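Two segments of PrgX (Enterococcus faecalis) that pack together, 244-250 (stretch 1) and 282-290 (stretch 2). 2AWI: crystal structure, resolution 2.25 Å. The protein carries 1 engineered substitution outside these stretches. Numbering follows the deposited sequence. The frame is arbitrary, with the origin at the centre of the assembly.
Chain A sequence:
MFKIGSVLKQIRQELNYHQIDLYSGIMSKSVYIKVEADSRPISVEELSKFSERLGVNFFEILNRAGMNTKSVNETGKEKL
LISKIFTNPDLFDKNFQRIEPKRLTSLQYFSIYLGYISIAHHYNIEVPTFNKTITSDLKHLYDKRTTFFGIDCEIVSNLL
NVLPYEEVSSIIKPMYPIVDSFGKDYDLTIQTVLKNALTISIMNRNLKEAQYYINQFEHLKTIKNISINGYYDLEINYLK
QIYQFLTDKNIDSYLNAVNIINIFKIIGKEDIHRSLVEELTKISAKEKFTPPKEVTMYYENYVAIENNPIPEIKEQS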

# COMPACT_ATOMS: atom_id res chain seq x y z
N GLN A 244 -6.18 14.06 -14.76
CA GLN A 244 -7.17 14.29 -13.71
C GLN A 244 -6.57 15.02 -12.52
O GLN A 244 -7.25 15.80 -11.86
CB GLN A 244 -7.77 12.96 -13.25
CG GLN A 244 -8.47 12.17 -14.35
CD GLN A 244 -8.95 10.80 -13.89
OE1 GLN A 244 -9.52 10.04 -14.67
NE2 GLN A 244 -8.72 10.48 -12.62
N PHE A 245 -5.30 14.75 -12.22
CA PHE A 245 -4.63 15.39 -11.11
C PHE A 245 -4.38 16.86 -11.47
O PHE A 245 -4.64 17.77 -10.68
CB PHE A 245 -3.30 14.70 -10.82
CG PHE A 245 -2.55 15.29 -9.65
CD1 PHE A 245 -3.04 15.15 -8.35
CD2 PHE A 245 -1.36 15.97 -9.85
CE1 PHE A 245 -2.34 15.68 -7.27
CE2 PHE A 245 -0.66 16.52 -8.77
CZ PHE A 245 -1.15 16.37 -7.48
N LEU A 246 -3.88 17.07 -12.68
CA LEU A 246 -3.59 18.41 -13.16
C LEU A 246 -4.84 19.29 -13.21
O LEU A 246 -4.76 20.50 -13.03
CB LEU A 246 -2.95 18.35 -14.54
CG LEU A 246 -1.60 17.65 -14.67
CD1 LEU A 246 -1.08 17.83 -16.09
CD2 LEU A 246 -0.61 18.22 -13.66
N THR A 247 -5.99 18.67 -13.45
CA THR A 247 -7.25 19.40 -13.55
C THR A 247 -7.83 19.78 -12.19
O THR A 247 -8.25 20.92 -11.98
CB THR A 247 -8.31 18.58 -14.31
OG1 THR A 247 -7.85 18.34 -15.65
CG2 THR A 247 -9.64 19.33 -14.35
N ASP A 248 -7.87 18.82 -11.27
CA ASP A 248 -8.40 19.05 -9.93
C ASP A 248 -7.61 18.27 -8.89
O ASP A 248 -8.13 17.32 -8.31
CB ASP A 248 -9.88 18.66 -9.87
CG ASP A 248 -10.19 17.44 -10.72
OD1 ASP A 248 -10.12 17.54 -11.96
OD2 ASP A 248 -10.52 16.38 -10.15
N LYS A 249 -6.37 18.69 -8.65
CA LYS A 249 -5.48 18.05 -7.68
C LYS A 249 -6.13 16.95 -6.85
O LYS A 249 -6.37 17.11 -5.65
CB LYS A 249 -4.83 19.10 -6.77
CG LYS A 249 -3.97 20.10 -7.53
CD LYS A 249 -3.02 19.38 -8.49
CE LYS A 249 -2.20 20.35 -9.33
NZ LYS A 249 -1.18 21.08 -8.52
N ASN A 250 -6.40 15.84 -7.52
CA ASN A 250 -7.03 14.67 -6.92
C ASN A 250 -5.92 13.72 -6.47
O ASN A 250 -5.12 13.28 -7.30
CB ASN A 250 -7.92 14.00 -7.96
CG ASN A 250 -8.67 12.81 -7.41
OD1 ASN A 250 -8.08 11.89 -6.85
ND2 ASN A 250 -9.99 12.82 -7.57
N LYS A 282 9.15 15.24 -13.17
CA LYS A 282 9.10 16.57 -13.75
C LYS A 282 7.70 17.16 -13.60
O LYS A 282 7.55 18.35 -13.30
CB LYS A 282 9.51 16.51 -15.22
CG LYS A 282 10.92 15.96 -15.42
CD LYS A 282 11.32 15.91 -16.88
CE LYS A 282 12.72 15.33 -17.04
NZ LYS A 282 13.21 15.35 -18.46
N ILE A 283 6.69 16.33 -13.78
CA ILE A 283 5.31 16.78 -13.64
C ILE A 283 5.14 17.32 -12.23
O ILE A 283 4.70 18.45 -12.03
CB ILE A 283 4.31 15.61 -13.83
CG1 ILE A 283 4.43 15.02 -15.24
CG2 ILE A 283 2.89 16.11 -13.60
CD1 ILE A 283 3.92 15.92 -16.34
N SER A 284 5.51 16.49 -11.25
CA SER A 284 5.40 16.84 -9.83
C SER A 284 6.14 18.13 -9.44
O SER A 284 5.66 18.89 -8.60
CB SER A 284 5.91 15.69 -8.97
OG SER A 284 5.07 14.56 -9.09
N ALA A 285 7.31 18.35 -10.03
CA ALA A 285 8.08 19.55 -9.74
C ALA A 285 7.31 20.80 -10.18
O ALA A 285 7.14 21.74 -9.40
CB ALA A 285 9.43 19.48 -10.43
N LYS A 286 6.84 20.81 -11.42
CA LYS A 286 6.10 21.95 -11.95
C LYS A 286 4.87 22.26 -11.09
O LYS A 286 4.41 23.40 -11.03
CB LYS A 286 5.67 21.69 -13.40
CG LYS A 286 6.84 21.58 -14.37
CD LYS A 286 6.43 21.06 -15.76
CE LYS A 286 5.41 21.98 -16.43
NZ LYS A 286 5.16 21.56 -17.84
N GLU A 287 4.35 21.24 -10.43
CA GLU A 287 3.18 21.43 -9.58
C GLU A 287 3.59 21.65 -8.13
O GLU A 287 2.74 21.77 -7.24
CB GLU A 287 2.24 20.22 -9.69
CG GLU A 287 1.78 19.92 -11.10
CD GLU A 287 0.98 21.05 -11.73
OE1 GLU A 287 -0.07 21.42 -11.17
OE2 GLU A 287 1.40 21.56 -12.79
N LYS A 288 4.90 21.71 -7.89
CA LYS A 288 5.45 21.92 -6.56
C LYS A 288 5.07 20.81 -5.56
O LYS A 288 4.91 21.07 -4.37
CB LYS A 288 5.01 23.28 -6.01
CG LYS A 288 5.34 24.44 -6.94
CD LYS A 288 6.83 24.49 -7.25
CE LYS A 288 7.14 25.52 -8.32
NZ LYS A 288 6.62 26.86 -7.95
N PHE A 289 4.94 19.59 -6.08
CA PHE A 289 4.62 18.43 -5.27
C PHE A 289 5.84 17.53 -5.23
O PHE A 289 6.52 17.34 -6.24
CB PHE A 289 3.46 17.63 -5.87
CG PHE A 289 2.12 17.91 -5.25
CD1 PHE A 289 1.35 19.00 -5.66
CD2 PHE A 289 1.62 17.07 -4.26
CE1 PHE A 289 0.10 19.24 -5.10
CE2 PHE A 289 0.37 17.30 -3.68
CZ PHE A 289 -0.39 18.39 -4.11
N THR A 290 6.15 16.98 -4.06
CA THR A 290 7.29 16.07 -3.93
C THR A 290 6.74 14.66 -4.16
O THR A 290 5.90 14.18 -3.38
CB THR A 290 7.91 16.15 -2.52
OG1 THR A 290 8.17 17.51 -2.18
CG2 THR A 290 9.22 15.37 -2.49

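Both stretches carry the ends of helices that begin earlier in the chain. Stretch 1 is helical from Q244, and D248 N bonds back to Q244 O at 3.1 Å. Stretch 2 is helical through K286 and then turns sharply. K288 has positive phi (61°) and forms a Schellman motif: F289 N bonds to S284 O, and K288 N to A285 O, each at 2.7 Å. The turn leads the chain into F289, whose CA-to-CB bond points toward stretch 1.

The backbones stay well apart. The nearest CA atoms, of L246 and E287, are 8.2 Å from each other, so side chains make the contact.

F245 is t at chi1 (-178°), and its ring reaches toward F289. The two rings form an edge-to-face pair, with the edge of F245 toward the face of F289. The centroids are 5.3 Å apart and the planes stand at 78°. F245 CZ lies 3.9 Å from F289 CE1. This arrangement sets the slightly positive ring hydrogens against the electron-rich face. F289 chi1 is -99°, between the usual wells.

L246 leaves its backbone sideways, but its m, t conformation brings its end nearer to stretch 2. L246 CD2 packs 4.1 Å from I283 CG2, an apolar contact between buried residues. The same CD2 is 3.8 Å from E287 CD.

K249 and E287 make the polar link. E287 folds through m at chi1 and chi2, while K249 is m, m, t, p. Both CA-to-CB bonds point toward the partner stretch. K249 NZ meets E287 OE1 at 2.9 Å in a salt bridge. The charges attract, although the hydrogen bond within it is weak. Both E287 carboxylate oxygens are also hydrogen-bonded elsewhere in the structure. K249 NZ also lies 4.1 Å from F289 CE1, so the charged and aromatic contacts adjoin.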